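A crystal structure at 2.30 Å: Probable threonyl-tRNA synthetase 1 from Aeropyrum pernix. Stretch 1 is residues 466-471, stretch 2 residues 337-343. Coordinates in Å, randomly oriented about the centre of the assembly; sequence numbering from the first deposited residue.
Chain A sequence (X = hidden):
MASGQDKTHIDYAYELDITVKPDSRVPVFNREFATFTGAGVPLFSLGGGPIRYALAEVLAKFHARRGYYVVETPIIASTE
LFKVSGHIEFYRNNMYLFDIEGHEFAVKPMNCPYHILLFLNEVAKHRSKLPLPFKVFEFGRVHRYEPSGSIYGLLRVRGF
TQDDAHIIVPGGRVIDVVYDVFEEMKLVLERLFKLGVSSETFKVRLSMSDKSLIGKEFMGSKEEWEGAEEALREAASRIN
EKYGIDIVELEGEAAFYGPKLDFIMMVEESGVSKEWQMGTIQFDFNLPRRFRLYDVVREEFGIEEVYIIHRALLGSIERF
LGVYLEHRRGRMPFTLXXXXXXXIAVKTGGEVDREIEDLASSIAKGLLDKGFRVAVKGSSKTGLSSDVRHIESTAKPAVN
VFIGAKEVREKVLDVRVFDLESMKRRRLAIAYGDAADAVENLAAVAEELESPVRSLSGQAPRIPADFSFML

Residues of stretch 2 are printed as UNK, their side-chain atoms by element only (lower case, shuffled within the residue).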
# COMPACT_ATOMS: atom_id res chain seq x y z
N ASP A 466 -11.17 -2.67 15.85
CA ASP A 466 -11.72 -3.32 17.02
C ASP A 466 -11.71 -4.83 16.79
O ASP A 466 -12.50 -5.37 16.00
CB ASP A 466 -13.13 -2.80 17.32
CG ASP A 466 -13.67 -3.31 18.66
OD1 ASP A 466 -13.14 -4.26 19.26
OD2 ASP A 466 -14.70 -2.81 19.10
N PHE A 467 -10.78 -5.52 17.47
CA PHE A 467 -10.69 -6.97 17.34
C PHE A 467 -11.20 -7.74 18.57
O PHE A 467 -10.81 -8.91 18.80
CB PHE A 467 -9.24 -7.36 17.04
CG PHE A 467 -8.79 -7.07 15.63
CD1 PHE A 467 -9.69 -7.12 14.55
CD2 PHE A 467 -7.43 -6.81 15.38
CE1 PHE A 467 -9.24 -6.88 13.22
CE2 PHE A 467 -6.96 -6.62 14.06
CZ PHE A 467 -7.89 -6.64 12.97
N SER A 468 -12.11 -7.11 19.33
CA SER A 468 -12.69 -7.71 20.52
C SER A 468 -13.20 -9.12 20.24
O SER A 468 -13.01 -9.98 21.08
CB SER A 468 -13.83 -6.88 21.10
OG SER A 468 -13.41 -5.57 21.36
N PHE A 469 -13.78 -9.36 19.05
CA PHE A 469 -14.38 -10.67 18.73
C PHE A 469 -13.41 -11.84 18.81
O PHE A 469 -13.85 -13.00 18.96
CB PHE A 469 -15.06 -10.65 17.34
CG PHE A 469 -14.13 -10.40 16.19
CD1 PHE A 469 -13.46 -11.48 15.55
CD2 PHE A 469 -13.95 -9.11 15.70
CE1 PHE A 469 -12.62 -11.25 14.44
CE2 PHE A 469 -13.08 -8.87 14.58
CZ PHE A 469 -12.42 -9.92 13.97
N MET A 470 -12.10 -11.52 18.72
CA MET A 470 -11.01 -12.49 18.74
C MET A 470 -10.66 -12.97 20.14
O MET A 470 -9.96 -13.97 20.29
CB MET A 470 -9.73 -11.88 18.15
CG MET A 470 -9.81 -11.50 16.66
SD MET A 470 -8.16 -11.01 16.01
CE MET A 470 -8.64 -10.69 14.30
N LEU A 471 -11.11 -12.26 21.18
CA LEU A 471 -10.62 -12.58 22.52
C LEU A 471 -11.54 -13.53 23.34
O LEU A 471 -12.75 -13.41 23.20
CB LEU A 471 -10.27 -11.29 23.27
CG LEU A 471 -8.77 -10.94 23.33
CD1 LEU A 471 -7.93 -11.43 22.19
CD2 LEU A 471 -8.44 -9.52 23.66
N UNK A 337 1.58 -5.70 15.28
CA UNK A 337 0.82 -6.67 16.05
C UNK A 337 -0.65 -6.55 15.61
O UNK A 337 -1.23 -5.45 15.63
c UNK A 337 0.96 -6.37 17.57
N UNK A 338 -1.28 -7.69 15.25
CA UNK A 338 -2.72 -7.64 14.95
C UNK A 338 -3.51 -6.91 16.07
O UNK A 338 -4.26 -5.96 15.78
c UNK A 338 -0.73 -9.06 15.13
c UNK A 338 -1.82 -9.79 14.34
c UNK A 338 -3.10 -9.12 14.83
N UNK A 339 -3.33 -7.32 17.34
CA UNK A 339 -3.94 -6.61 18.47
C UNK A 339 -2.85 -5.83 19.20
O UNK A 339 -1.90 -6.43 19.75
c UNK A 339 -5.24 -6.82 20.68
c UNK A 339 -5.79 -8.36 18.70
c UNK A 339 -6.49 -9.51 19.53
c UNK A 339 -4.68 -7.59 19.45
N UNK A 340 -2.96 -4.50 19.21
CA UNK A 340 -1.98 -3.66 19.88
C UNK A 340 -2.20 -3.51 21.38
O UNK A 340 -1.25 -3.63 22.17
c UNK A 340 -1.92 -2.30 19.17
o UNK A 340 -2.18 -0.50 16.77
c UNK A 340 -1.28 -2.45 17.75
n UNK A 340 0.05 -0.80 16.64
c UNK A 340 -1.17 -1.17 17.03
N UNK A 341 -3.44 -3.24 21.79
CA UNK A 341 -3.79 -3.15 23.22
C UNK A 341 -4.89 -4.13 23.44
O UNK A 341 -5.93 -4.01 22.79
c UNK A 341 -2.46 -0.59 24.84
c UNK A 341 -4.32 -1.75 23.60
c UNK A 341 -3.24 -0.71 23.68
c UNK A 341 -1.44 0.36 24.92
c UNK A 341 -2.97 0.13 22.60
c UNK A 341 -1.20 1.23 23.83
c UNK A 341 -1.95 1.08 22.66
N UNK A 342 -4.70 -5.09 24.37
CA UNK A 342 -5.84 -5.88 24.83
C UNK A 342 -6.26 -5.26 26.17
O UNK A 342 -5.42 -5.11 27.08
c UNK A 342 -5.49 -7.34 25.00
N UNK A 343 -7.52 -4.86 26.28
CA UNK A 343 -8.08 -4.23 27.47
C UNK A 343 -8.97 -5.26 28.16
O UNK A 343 -9.99 -5.70 27.59
c UNK A 343 -8.89 -2.93 27.12
c UNK A 343 -9.50 -2.31 28.37
c UNK A 343 -8.01 -1.86 26.37

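Position 337 carries one side-chain carbon and nothing beyond it. It stays out of reach of stretch 1, and a lone CB means alanine: Ala337.

At position 338 three carbons leave CA and close back onto the backbone N, a ring that belongs to proline alone. The CA-to-CB bond points sideways to stretch 1, and the closest approach is made by the backbone: CE2 of Phe467 lies 3.3 Å from the carbonyl O of 338. That oxygen sits at the edge of the phenyl ring, near its plane, where the slightly positive ring hydrogens are found. This is Pro338.

Position 339 has four carbons, forked at the first, with one arm two carbons long, and they touch Phe467, Met470 and Leu471. A fork at CB with unequal arms is isoleucine, whereas leucine would fork one carbon later. Ile339 has chi1 m and chi2 t, so the longer arm is extended. Its CA-to-CB bond points sideways, yet the end of the side chain comes nearer, and the longer arm meets three residues: CG1 lies 4.0 Å from CB of Phe467, and CD1 lies 4.2 Å from SD of Met470 and 3.6 Å from CD1 of Leu471.

Position 340 shows three carbons in a row, the third bearing one oxygen and one nitrogen, and none of them touches stretch 1. That is a carboxamide on a two-carbon stem, hence Gln340; both polar ends are hydrogen-bonded elsewhere in the structure.

At position 341 one carbon leads to a ring of six carbons with no heteroatom, out of reach of stretch 1, so the residue is Phe341. It opens the strand.

Position 342 again has a single carbon, and its CB lies 3.9 Å from CD2 of Leu471. It is Ala342, a small wall for the leucine.

Position 343 bears one carbon carrying two more and makes no contact within 4.5 Å. The short symmetric fork is that of valine, Val343.

The contact works by apolar packing, with no hydrogen bond between the stretches and a modest 249 Å² buried. Stretch 1 is held together by its own hydrogen bonds: OD1 of Asp466 accepts from N of Ser468 at 3.0 Å and from OG of Ser468 at a very short 2.5 Å, while N of Met470 donates to O of Phe467 at 2.9 Å. This compact turn, with its 3-10 segment, presents Phe467, Met470 and Leu471 toward stretch 2. The design rule is economical: one extended isoleucine serves all three, while an alanine and a backbone carbonyl complete the surface.

Stretch 2 (337-343) APIQFAV
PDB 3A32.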